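Local coordinates for Lin0431 protein (PDB 3LD7) that is of unknown function but belongs, in the fragment crystallised, to the NusG domain II family, a small domain built mainly of two antiparallel beta sheets, at residues Gln32-Ile35 with Gln41-Leu44; Val8-Ser13 with Glu50-Lys55. All coordinates share one frame; numbering follows the deposited sequence.

Contact 1 of 2, residues Gln32-Ile35 with Gln41-Leu44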
ATOM      1  N   GLN A  32       0.851  10.908  -0.213  1.00 17.40           N
ATOM      2  CA  GLN A  32       0.371  10.165   0.933  1.00 17.27           C
ATOM      3  C   GLN A  32      -1.138  10.205   0.979  1.00 17.43           C
ATOM      4  O   GLN A  32      -1.759  11.238   0.693  1.00 21.14           O
ATOM      5  CB  GLN A  32       0.976  10.703   2.219  1.00 19.60           C
ATOM      6  CG  GLN A  32       2.484  10.453   2.256  1.00 19.77           C
ATOM      7  CD  GLN A  32       3.197  11.118   3.411  1.00 22.18           C
ATOM      8  OE1 GLN A  32       2.622  11.318   4.483  1.00 24.42           O
ATOM      9  NE2 GLN A  32       4.469  11.475   3.193  1.00 24.10           N
ATOM     10  N   PHE A  33      -1.739   9.079   1.347  1.00 16.43           N
ATOM     11  CA  PHE A  33      -3.187   9.072   1.557  1.00 16.42           C
ATOM     12  C   PHE A  33      -3.504   8.152   2.715  1.00 16.00           C
ATOM     13  O   PHE A  33      -2.757   7.204   2.970  1.00 16.05           O
ATOM     14  CB  PHE A  33      -3.976   8.725   0.265  1.00 18.01           C
ATOM     15  CG  PHE A  33      -3.717   7.340  -0.283  1.00 19.16           C
ATOM     16  CD1 PHE A  33      -2.634   7.085  -1.106  1.00 19.90           C
ATOM     17  CD2 PHE A  33      -4.570   6.283   0.047  1.00 21.12           C
ATOM     18  CE1 PHE A  33      -2.410   5.788  -1.622  1.00 20.70           C
ATOM     19  CE2 PHE A  33      -4.346   5.009  -0.455  1.00 21.76           C
ATOM     20  CZ  PHE A  33      -3.255   4.759  -1.288  1.00 21.81           C
ATOM     21  N   THR A  34      -4.580   8.450   3.438  1.00 16.36           N
ATOM     22  CA  THR A  34      -4.964   7.639   4.588  1.00 15.98           C
ATOM     23  C   THR A  34      -6.189   6.796   4.299  1.00 16.12           C
ATOM     24  O   THR A  34      -7.200   7.294   3.795  1.00 19.61           O
ATOM     25  CB  THR A  34      -5.231   8.518   5.813  1.00 19.39           C
ATOM     26  OG1 THR A  34      -4.048   9.265   6.120  1.00 23.31           O
ATOM     27  CG2 THR A  34      -5.611   7.683   7.009  1.00 19.90           C
ATOM     28  N   ILE A  35      -6.084   5.507   4.606  1.00 15.09           N
ATOM     29  CA  ILE A  35      -7.231   4.613   4.572  1.00 15.30           C
ATOM     30  C   ILE A  35      -7.802   4.561   5.965  1.00 16.48           C
ATOM     31  O   ILE A  35      -7.116   4.182   6.925  1.00 16.60           O
ATOM     32  CB  ILE A  35      -6.813   3.193   4.147  1.00 15.56           C
ATOM     33  CG1 ILE A  35      -6.164   3.249   2.780  1.00 19.20           C
ATOM     34  CG2 ILE A  35      -8.020   2.258   4.167  1.00 17.39           C
ATOM     35  CD1 ILE A  35      -5.593   1.926   2.364  1.00 20.61           C
ATOM     36  N   GLN A  41      -9.143   3.028  13.471  1.00 14.71           N
ATOM     37  CA  GLN A  41      -8.156   2.370  12.638  1.00 14.86           C
ATOM     38  C   GLN A  41      -7.757   3.234  11.447  1.00 14.35           C
ATOM     39  O   GLN A  41      -8.620   3.805  10.753  1.00 16.38           O
ATOM     40  CB  GLN A  41      -8.691   1.034  12.119  1.00 14.66           C
ATOM     41  CG  GLN A  41      -9.180   0.101  13.224  1.00 16.82           C
ATOM     42  CD  GLN A  41     -10.225  -0.875  12.716  1.00 26.06           C
ATOM     43  OE1 GLN A  41     -11.166  -1.208  13.412  1.00 29.63           O
ATOM     44  NE2 GLN A  41     -10.041  -1.345  11.484  1.00 30.12           N
ATOM     45  N   TYR A  42      -6.458   3.351  11.211  1.00 13.80           N
ATOM     46  CA  TYR A  42      -5.999   4.004  10.001  1.00 13.51           C
ATOM     47  C   TYR A  42      -4.726   3.371   9.475  1.00 13.65           C
ATOM     48  O   TYR A  42      -4.000   2.702  10.210  1.00 14.76           O
ATOM     49  CB  TYR A  42      -5.759   5.515  10.236  1.00 14.68           C
ATOM     50  CG  TYR A  42      -4.479   5.803  10.996  1.00 15.90           C
ATOM     51  CD1 TYR A  42      -4.455   5.744  12.377  1.00 17.66           C
ATOM     52  CD2 TYR A  42      -3.305   6.130  10.331  1.00 16.84           C
ATOM     53  CE1 TYR A  42      -3.298   5.973  13.090  1.00 19.31           C
ATOM     54  CE2 TYR A  42      -2.135   6.372  11.030  1.00 20.11           C
ATOM     55  CZ  TYR A  42      -2.143   6.299  12.420  1.00 21.41           C
ATOM     56  OH  TYR A  42      -0.995   6.535  13.148  1.00 25.84           O
ATOM     57  N   ASN A  43      -4.455   3.611   8.197  1.00 13.18           N
ATOM     58  CA  ASN A  43      -3.163   3.298   7.586  1.00 12.72           C
ATOM     59  C   ASN A  43      -2.788   4.453   6.706  1.00 14.47           C
ATOM     60  O   ASN A  43      -3.541   4.814   5.780  1.00 15.77           O
ATOM     61  CB  ASN A  43      -3.194   2.010   6.724  1.00 14.50           C
ATOM     62  CG  ASN A  43      -3.491   0.755   7.548  1.00 14.46           C
ATOM     63  OD1 ASN A  43      -2.586  -0.024   7.942  1.00 19.63           O
ATOM     64  ND2 ASN A  43      -4.727   0.542   7.789  1.00 12.35           N
ATOM     65  N   LEU A  44      -1.624   5.024   6.983  1.00 14.76           N
ATOM     66  CA  LEU A  44      -1.086   6.109   6.171  1.00 13.52           C
ATOM     67  C   LEU A  44      -0.220   5.499   5.088  1.00 13.10           C
ATOM     68  O   LEU A  44       0.839   4.927   5.372  1.00 15.17           O
ATOM     69  CB  LEU A  44      -0.278   7.055   7.038  1.00 16.47           C
ATOM     70  CG  LEU A  44       0.318   8.281   6.350  1.00 18.92           C
ATOM     71  CD1 LEU A  44      -0.740   9.098   5.612  1.00 20.84           C
ATOM     72  CD2 LEU A  44       1.015   9.108   7.394  1.00 20.29           C
TER
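Thr34 faces Leu44 across a non-hydrogen-bonded antiparallel pair, and next to it Ile35 and Asn43 form the hydrogen-bonded pair of the same two strands. Ile35 N donates to Asn43 O over 2.9 Å, and Asn43 N returns a bond of 3.0 Å to Ile35 O, both close to straight at 163° and 153°. The two carbonyls also draw in alpha hydrogens: Thr34 CA comes within 3.4 Å of Asn43 O, and Tyr42 CA within 3.3 Å of Ile35 O.

Followed outward, the Thr34 side chain starts at CB, near Asn43 O, and forks. With chi1 at -59°, OG1 stays beside its own backbone N and meets the leucine methyl Leu44 CD1 at 3.4 Å, whereas CG2, trans to that N, lies by Asn43 O at 3.7 Å and touches Tyr42 CB. The two branches of the threonine thus touch Leu44 and Tyr42 respectively. Leu44 spreads its second methyl, CD2, toward the side chain of Gln32. The Tyr42 ring leads off from the partner strand, and its OH is hydrogen-bonded to Glu56.

Strands 30-36 and 42-48 make a beta hairpin, with strand 51-57 continuing the sheet beyond 42-48. On the face opposite Thr34 and Leu44, Ile35 packs against Ile12, Ile19 and Val84 of the other sheet.

Contact 2 of 2, residues Val8-Ser13 with Glu50-Lys55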
ATOM      1  N   VAL A   8       4.648  -1.754 -13.610  1.00 23.70           N
ATOM      2  CA  VAL A   8       3.821  -2.292 -12.529  1.00 20.32           C
ATOM      3  C   VAL A   8       2.791  -1.315 -11.983  1.00 20.35           C
ATOM      4  O   VAL A   8       2.945  -0.087 -12.093  1.00 20.88           O
ATOM      5  CB  VAL A   8       4.684  -2.839 -11.362  1.00 20.40           C
ATOM      6  CG1 VAL A   8       5.564  -3.975 -11.871  1.00 21.69           C
ATOM      7  CG2 VAL A   8       5.531  -1.730 -10.738  1.00 21.21           C
ATOM      8  N   VAL A   9       1.744  -1.881 -11.386  1.00 20.10           N
ATOM      9  CA  VAL A   9       0.665  -1.108 -10.790  1.00 20.63           C
ATOM     10  C   VAL A   9       0.452  -1.637  -9.388  1.00 18.97           C
ATOM     11  O   VAL A   9       0.473  -2.850  -9.180  1.00 20.89           O
ATOM     12  CB  VAL A   9      -0.658  -1.264 -11.576  1.00 19.96           C
ATOM     13  CG1 VAL A   9      -1.738  -0.426 -10.967  1.00 20.48           C
ATOM     14  CG2 VAL A   9      -0.478  -0.856 -13.019  1.00 23.90           C
ATOM     15  N   ALA A  10       0.263  -0.737  -8.428  1.00 16.33           N
ATOM     16  CA  ALA A  10      -0.049  -1.141  -7.075  1.00 15.19           C
ATOM     17  C   ALA A  10      -1.555  -1.072  -6.870  1.00 15.64           C
ATOM     18  O   ALA A  10      -2.180  -0.031  -7.102  1.00 17.28           O
ATOM     19  CB  ALA A  10       0.653  -0.239  -6.087  1.00 17.88           C
ATOM     20  N   ILE A  11      -2.138  -2.184  -6.429  1.00 14.81           N
ATOM     21  CA  ILE A  11      -3.564  -2.260  -6.157  1.00 16.48           C
ATOM     22  C   ILE A  11      -3.733  -2.235  -4.647  1.00 15.15           C
ATOM     23  O   ILE A  11      -3.234  -3.112  -3.933  1.00 15.57           O
ATOM     24  CB  ILE A  11      -4.200  -3.547  -6.758  1.00 16.96           C
ATOM     25  CG1 ILE A  11      -3.753  -3.756  -8.209  1.00 20.93           C
ATOM     26  CG2 ILE A  11      -5.739  -3.525  -6.596  1.00 17.64           C
ATOM     27  CD1 ILE A  11      -4.271  -2.757  -9.133  1.00 23.39           C
ATOM     28  N   ILE A  12      -4.407  -1.214  -4.151  1.00 14.44           N
ATOM     29  CA  ILE A  12      -4.588  -1.045  -2.709  1.00 13.50           C
ATOM     30  C   ILE A  12      -6.056  -1.221  -2.354  1.00 14.64           C
ATOM     31  O   ILE A  12      -6.917  -0.502  -2.879  1.00 14.28           O
ATOM     32  CB  ILE A  12      -4.112   0.359  -2.277  1.00 14.72           C
ATOM     33  CG1 ILE A  12      -2.636   0.568  -2.681  1.00 16.47           C
ATOM     34  CG2 ILE A  12      -4.308   0.557  -0.773  1.00 16.28           C
ATOM     35  CD1 ILE A  12      -2.424   1.382  -3.978  1.00 19.12           C
ATOM     36  N   SER A  13      -6.336  -2.173  -1.461  1.00 14.06           N
ATOM     37  CA  SER A  13      -7.701  -2.572  -1.108  0.51 14.23           C
ATOM     38  C   SER A  13      -7.939  -2.492   0.383  1.00 13.77           C
ATOM     39  O   SER A  13      -7.006  -2.615   1.174  1.00 14.09           O
ATOM     40  CB  SER A  13      -7.953  -4.021  -1.510  0.51 14.23           C
ATOM     41  OG  SER A  13      -7.895  -4.180  -2.918  0.51 15.24           O
ATOM     42  N   GLU A  50       8.810   5.195  -7.395  1.00 17.03           N
ATOM     43  CA  GLU A  50       8.172   3.967  -7.882  1.00 18.24           C
ATOM     44  C   GLU A  50       7.939   2.945  -6.785  1.00 18.23           C
ATOM     45  O   GLU A  50       7.765   1.766  -7.072  1.00 20.73           O
ATOM     46  CB  GLU A  50       8.982   3.362  -9.033  1.00 18.99           C
ATOM     47  CG  GLU A  50       9.258   4.415 -10.091  1.00 20.62           C
ATOM     48  CD  GLU A  50       9.734   3.869 -11.427  1.00 23.92           C
ATOM     49  OE1 GLU A  50      10.115   2.669 -11.512  1.00 27.21           O
ATOM     50  OE2 GLU A  50       9.744   4.674 -12.397  1.00 24.91           O
ATOM     51  N   ARG A  51       7.974   3.389  -5.530  1.00 17.80           N
ATOM     52  CA  ARG A  51       7.823   2.472  -4.386  1.00 18.29           C
ATOM     53  C   ARG A  51       6.616   2.848  -3.541  1.00 16.17           C
ATOM     54  O   ARG A  51       6.187   4.026  -3.502  1.00 17.18           O
ATOM     55  CB  ARG A  51       9.060   2.537  -3.466  1.00 21.54           C
ATOM     56  CG  ARG A  51      10.404   2.344  -4.090  1.00 28.42           C
ATOM     57  CD  ARG A  51      11.492   2.489  -3.001  1.00 32.82           C
ATOM     58  NE  ARG A  51      11.512   3.845  -2.435  1.00 37.94           N
ATOM     59  CZ  ARG A  51      12.194   4.200  -1.346  1.00 40.84           C
ATOM     60  NH1 ARG A  51      12.914   3.302  -0.692  1.00 38.88           N
ATOM     61  NH2 ARG A  51      12.149   5.459  -0.911  1.00 43.63           N
ATOM     62  N   ILE A  52       6.071   1.867  -2.837  1.00 15.48           N
ATOM     63  CA  ILE A  52       4.940   2.117  -1.958  1.00 15.84           C
ATOM     64  C   ILE A  52       5.165   1.442  -0.607  1.00 14.77           C
ATOM     65  O   ILE A  52       5.811   0.390  -0.532  1.00 15.45           O
ATOM     66  CB  ILE A  52       3.623   1.627  -2.612  1.00 16.01           C
ATOM     67  CG1 ILE A  52       2.404   2.033  -1.776  1.00 16.71           C
ATOM     68  CG2 ILE A  52       3.678   0.125  -2.920  1.00 16.51           C
ATOM     69  CD1 ILE A  52       1.075   1.758  -2.491  1.00 18.39           C
ATOM     70  N   ARG A  53       4.651   2.050   0.457  1.00 13.49           N
ATOM     71  CA  ARG A  53       4.675   1.415   1.774  1.00 12.47           C
ATOM     72  C   ARG A  53       3.512   1.886   2.605  1.00 13.05           C
ATOM     73  O   ARG A  53       2.866   2.894   2.282  1.00 14.63           O
ATOM     74  CB  ARG A  53       5.957   1.757   2.547  1.00 14.70           C
ATOM     75  CG  ARG A  53       6.052   3.214   3.011  1.00 15.63           C
ATOM     76  CD  ARG A  53       7.278   3.462   3.876  1.00 15.59           C
ATOM     77  NE  ARG A  53       7.460   4.879   4.142  1.00 17.01           N
ATOM     78  CZ  ARG A  53       8.522   5.390   4.756  1.00 18.84           C
ATOM     79  NH1 ARG A  53       9.482   4.588   5.229  1.00 22.51           N
ATOM     80  NH2 ARG A  53       8.621   6.701   4.896  1.00 20.16           N
ATOM     81  N   ILE A  54       3.261   1.165   3.696  1.00 14.04           N
ATOM     82  CA  ILE A  54       2.489   1.741   4.786  1.00 14.74           C
ATOM     83  C   ILE A  54       3.479   2.516   5.638  1.00 15.48           C
ATOM     84  O   ILE A  54       4.377   1.934   6.260  1.00 17.86           O
ATOM     85  CB  ILE A  54       1.770   0.716   5.646  1.00 13.66           C
ATOM     86  CG1 ILE A  54       0.857  -0.194   4.805  1.00 14.90           C
ATOM     87  CG2 ILE A  54       0.981   1.442   6.757  1.00 15.70           C
ATOM     88  CD1 ILE A  54       0.348  -1.413   5.614  1.00 18.09           C
ATOM     89  N   LYS A  55       3.356   3.842   5.631  1.00 14.97           N
ATOM     90  CA  LYS A  55       4.287   4.671   6.378  1.00 16.84           C
ATOM     91  C   LYS A  55       4.069   4.527   7.876  1.00 17.65           C
ATOM     92  O   LYS A  55       5.036   4.428   8.661  1.00 18.80           O
ATOM     93  CB  LYS A  55       4.143   6.145   5.967  1.00 18.30           C
ATOM     94  CG  LYS A  55       5.076   7.074   6.739  1.00 21.15           C
ATOM     95  CD  LYS A  55       5.026   8.493   6.211  1.00 24.78           C
ATOM     96  CE  LYS A  55       6.031   9.379   6.967  1.00 29.67           C
ATOM     97  NZ  LYS A  55       6.097  10.754   6.428  1.00 32.82           N
TER
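Ile52 has the largest buried share of this contact, about half, its terminal methyl CD1 meeting both Ala10 and Ile12. Its side chain is fully extended, CG1 opposite the backbone N (chi1 -173°) and CD1 continuing the line (chi2 171°), which pushes the methyl out toward the strand across from it. There it comes up to Ala10 CB at 4.1 Å. The short alanine side chain points at Ile52 and offers a single methyl.

Ile12, two residues further along, reaches the same methyl with its longer branch. The two isoleucines approach tip to tip: Ile12 CD1 lies 3.8 Å from Ile52 CD1, and Ile12 CG1 is almost as near, at 3.9 Å. The chi2 of Ile12, 100°, departs from the usual staggered values and turns CD1 into this position.

No hydrogen bond links the segments, and the closest alpha carbons, those of Ala10 and Ile52, stand 7.9 Å apart, too far for neighbouring strands of a sheet. The two strands lie in different layers: strand 8-14 belongs to the four-stranded antiparallel sheet and strand 51-57 to the three-stranded one, and their inward-facing side chains meet between the sheets. The backbone bonds of strand 8-14 run within its own sheet, as where Ala10 bonds to Ile22 and Ile12 to Ile19.

The same hydrophobic layer takes in Ile88 and Val47 beside Ile52, with Ile22 and Val86 beside Ile12. Arg53, the next residue after Ile52, forms a salt bridge with Glu46.

Overall arrangement
Contact 2 lies in the core, with all its touching residues buried; contact 1 is only partly buried and sits nearer the edge of the fold. Contact 1 works within one sheet, where paired backbones do the bonding and side chains of mixed polarity line the more open face. Contact 2 works between the two sheets through apolar side-chain carbons alone and buries about a third as much surface. Strands 42-48 and 51-57, adjacent in the three-stranded sheet, join them: Leu44 O accepts a probable hydrogen bond from Lys55 N. Ile35 CD1 also packs on Ile12 CG2, connecting the inner face of the hairpin to the hydrophobic interior.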